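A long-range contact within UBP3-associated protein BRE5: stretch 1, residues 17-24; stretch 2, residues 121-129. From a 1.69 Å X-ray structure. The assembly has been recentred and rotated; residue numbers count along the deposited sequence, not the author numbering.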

# COMPACT_ATOMS: atom_id res chain seq x y z
N ALA A 17 17.71 -1.19 -0.63
CA ALA A 17 18.42 -2.47 -0.70
C ALA A 17 17.49 -3.64 -0.43
O ALA A 17 17.54 -4.65 -1.14
N PHE A 18 16.63 -3.50 0.58
CA PHE A 18 15.68 -4.55 0.88
C PHE A 18 14.83 -4.92 -0.32
O PHE A 18 14.67 -6.10 -0.66
N LEU A 19 14.25 -3.91 -0.96
CA LEU A 19 13.31 -4.17 -2.06
C LEU A 19 14.05 -4.76 -3.23
O LEU A 19 13.59 -5.73 -3.84
N GLN A 20 15.21 -4.19 -3.56
CA GLN A 20 15.97 -4.71 -4.70
C GLN A 20 16.36 -6.17 -4.46
O GLN A 20 16.15 -7.01 -5.33
N ASN A 21 16.85 -6.47 -3.26
CA ASN A 21 17.22 -7.84 -2.89
C ASN A 21 16.06 -8.85 -2.89
O ASN A 21 16.21 -9.98 -3.37
N TYR A 22 14.90 -8.41 -2.39
CA TYR A 22 13.68 -9.22 -2.35
C TYR A 22 13.22 -9.64 -3.75
O TYR A 22 12.96 -10.82 -4.00
N TYR A 23 13.11 -8.68 -4.67
CA TYR A 23 12.61 -9.04 -6.00
C TYR A 23 13.61 -9.83 -6.81
O TYR A 23 13.24 -10.70 -7.60
N GLU A 24 14.89 -9.57 -6.59
CA GLU A 24 15.89 -10.28 -7.35
C GLU A 24 16.04 -11.71 -6.85
O GLU A 24 16.35 -12.60 -7.64
N LYS A 121 -0.84 -3.15 -12.11
CA LYS A 121 -0.42 -2.12 -11.15
C LYS A 121 -0.50 -2.75 -9.79
O LYS A 121 -1.43 -3.52 -9.54
N PHE A 122 0.44 -2.44 -8.90
CA PHE A 122 0.38 -3.04 -7.56
C PHE A 122 0.88 -2.08 -6.51
O PHE A 122 1.63 -1.14 -6.79
N CYS A 123 0.45 -2.34 -5.28
CA CYS A 123 1.09 -1.79 -4.11
C CYS A 123 1.46 -2.95 -3.20
O CYS A 123 0.72 -3.94 -3.06
N GLN A 124 2.65 -2.89 -2.63
CA GLN A 124 3.10 -3.99 -1.79
C GLN A 124 3.67 -3.39 -0.51
O GLN A 124 4.46 -2.45 -0.57
N THR A 125 3.27 -3.95 0.64
CA THR A 125 3.70 -3.41 1.92
C THR A 125 4.43 -4.48 2.70
O THR A 125 4.02 -5.63 2.69
N PHE A 126 5.51 -4.08 3.36
CA PHE A 126 6.32 -4.97 4.20
C PHE A 126 6.52 -4.40 5.59
O PHE A 126 6.56 -3.16 5.76
N ILE A 127 6.69 -5.28 6.57
CA ILE A 127 7.22 -4.88 7.88
C ILE A 127 8.48 -5.69 8.14
O ILE A 127 8.47 -6.93 8.00
N LEU A 128 9.56 -4.99 8.45
CA LEU A 128 10.87 -5.57 8.76
C LEU A 128 11.13 -5.44 10.26
O LEU A 128 11.04 -4.35 10.83
N LEU A 129 11.47 -6.57 10.87
CA LEU A 129 11.75 -6.62 12.30
C LEU A 129 13.25 -6.90 12.52
O LEU A 129 13.78 -7.87 12.00

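Helix 17-24 packs across strand 121-129 of UBP3-associated protein BRE5, the two axes approaching to 11.5 Å with their N-to-C directions 111° apart. That spacing leaves room for a layer of large side chains, most of them aromatic, and 351 Å² of surface is buried between the stretches. The strand contributes every second residue: Phe122, Gln124, Phe126 and Leu128 point their CA-to-CB bonds toward the helix, whereas Cys123 and Thr125 point away. On the helix, Phe18 and Tyr22, one turn apart, point toward the strand; Leu19 and Tyr23 leave the backbone sideways and reach it with their ends. Ala17, Gln20, Asn21 and Glu24 make no contact with it.

Phe126 is the hub, with the largest area covered by the opposing stretch. Its chi1 of -57° (m) and chi2 of 88° carry the ring toward the helix, where four residues meet it. Phe18, chi1 169° (t) and chi2 -98°, turns its edge to one face of Phe126: CE1 of Phe18 lies 3.6 Å from CD2 of Phe126, the centroids are 5.0 Å apart and the planes stand at 76°. Tyr22 has a similar conformation, chi1 174° (t) and chi2 89°, but here the roles reverse. The edge of Phe126 now points at the face of Tyr22, with Tyr22 CZ 3.6 Å from Phe126 CE2, centroids 4.8 Å apart and planes at 78°. Phe126 thus offers a face to one helix ring and an edge to the next, so the three rings interlock without lying flat on one another.

Leu128, chi1 -52° (m) and chi2 -171° (t), extends the packing beside Phe18. Its CD2 sits over a face of the Phe18 ring, 3.9 Å from the centroid and 19° off the ring normal, a CH-pi contact; the nearest ring atom, Phe18 CE2, is 3.7 Å from Leu128 CD2. Leu19 lies between rotamer wells, with chi1 -100° and chi2 -1°. In this conformation its CD1 comes to 3.3 Å from CE1 of Phe126, a tight apolar contact for a side chain that starts out sideways.

Tyr23 adopts chi1 -65° (m), chi2 -68°, and the length of its ring brings the hydroxyl to the strand. Tyr23 OH lies 3.7 Å from CE1 of Phe122, whose chi1 is 76° (p), and 4.1 Å from CZ of Phe126, at the edge of that ring. Gln124 is extended, chi1 -174° (t) and chi2 162° (t), which carries its terminal amide out between the hydroxyls of Tyr22 and Tyr23. Those two oxygens flank a polar site in an otherwise mainly apolar contact; the orientation of the amide is uncertain, so its pairing with them remains open. Tyr22 OH is hydrogen-bonded elsewhere in the structure.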

# COMPACT_ATOMS: atom_id res chain seq x y z
CB ALA A 17 19.61 -2.50 0.26
CB PHE A 18 14.74 -4.20 2.04
CG PHE A 18 13.63 -5.18 2.16
CD1 PHE A 18 12.39 -4.91 1.60
CD2 PHE A 18 13.87 -6.44 2.71
CE1 PHE A 18 11.37 -5.86 1.63
CE2 PHE A 18 12.86 -7.41 2.75
CZ PHE A 18 11.60 -7.11 2.21
CB LEU A 19 12.65 -2.87 -2.48
CG LEU A 19 11.25 -2.40 -2.06
CD1 LEU A 19 10.42 -3.32 -1.15
CD2 LEU A 19 11.22 -0.94 -1.69
CB GLN A 20 17.17 -3.82 -5.05
CG GLN A 20 17.54 -3.96 -6.53
CD GLN A 20 18.53 -2.92 -7.03
OE1 GLN A 20 18.88 -1.96 -6.34
NE2 GLN A 20 18.99 -3.10 -8.27
CB ASN A 21 17.96 -7.87 -1.55
CG ASN A 21 19.34 -7.22 -1.63
OD1 ASN A 21 19.96 -7.19 -2.70
ND2 ASN A 21 19.82 -6.71 -0.51
CB TYR A 22 12.58 -8.39 -1.68
CG TYR A 22 11.20 -9.01 -1.68
CD1 TYR A 22 10.81 -9.84 -0.64
CD2 TYR A 22 10.28 -8.72 -2.68
CE1 TYR A 22 9.52 -10.38 -0.61
CE2 TYR A 22 8.98 -9.26 -2.67
CZ TYR A 22 8.61 -10.09 -1.63
OH TYR A 22 7.34 -10.63 -1.61
CB TYR A 23 12.11 -7.83 -6.78
CG TYR A 23 10.90 -7.17 -6.15
CD1 TYR A 23 9.65 -7.81 -6.12
CD2 TYR A 23 11.00 -5.89 -5.60
CE1 TYR A 23 8.53 -7.18 -5.53
CE2 TYR A 23 9.90 -5.25 -5.04
CZ TYR A 23 8.67 -5.90 -5.00
OH TYR A 23 7.59 -5.27 -4.43
CB GLU A 24 17.20 -9.50 -7.39
CG GLU A 24 17.09 -8.24 -8.28
CD GLU A 24 18.36 -7.39 -8.28
OE1 GLU A 24 19.23 -7.61 -7.40
OE2 GLU A 24 18.51 -6.53 -9.18
CB LYS A 121 -1.39 -0.96 -11.14
CG LYS A 121 -1.18 0.04 -12.26
CD LYS A 121 -1.77 1.37 -11.78
CE LYS A 121 -1.11 2.58 -12.44
NZ LYS A 121 0.36 2.68 -12.28
CB PHE A 122 1.24 -4.31 -7.50
CG PHE A 122 2.73 -4.03 -7.43
CD1 PHE A 122 3.35 -3.95 -6.17
CD2 PHE A 122 3.49 -3.80 -8.57
CE1 PHE A 122 4.69 -3.67 -6.06
CE2 PHE A 122 4.84 -3.53 -8.47
CZ PHE A 122 5.45 -3.46 -7.21
CB CYS A 123 0.14 -0.83 -3.43
SG CYS A 123 -1.48 -1.41 -3.04
CB GLN A 124 4.16 -4.88 -2.48
CG GLN A 124 4.55 -6.15 -1.67
CD GLN A 124 5.25 -7.24 -2.49
OE1 GLN A 124 5.54 -8.34 -1.98
NE2 GLN A 124 5.51 -6.95 -3.75
CB THR A 125 2.48 -2.91 2.71
OG1 THR A 125 1.98 -1.76 2.04
CG2 THR A 125 2.87 -2.52 4.09
CB PHE A 126 7.73 -5.07 3.62
CG PHE A 126 7.77 -5.53 2.20
CD1 PHE A 126 7.67 -4.60 1.15
CD2 PHE A 126 7.96 -6.89 1.89
CE1 PHE A 126 7.74 -5.03 -0.17
CE2 PHE A 126 8.05 -7.31 0.56
CZ PHE A 126 7.93 -6.37 -0.46
CB ILE A 127 6.21 -5.08 9.04
CG1 ILE A 127 5.00 -4.19 8.82
CG2 ILE A 127 6.88 -4.72 10.39
CD1 ILE A 127 5.30 -2.77 8.99
CB LEU A 128 11.99 -4.86 8.00
CG LEU A 128 11.82 -4.72 6.48
CD1 LEU A 128 13.13 -4.21 5.91
CD2 LEU A 128 11.44 -6.06 5.86
CB LEU A 129 10.92 -7.75 12.92
CG LEU A 129 11.14 -8.03 14.41
CD1 LEU A 129 10.48 -6.98 15.25
CD2 LEU A 129 10.57 -9.39 14.74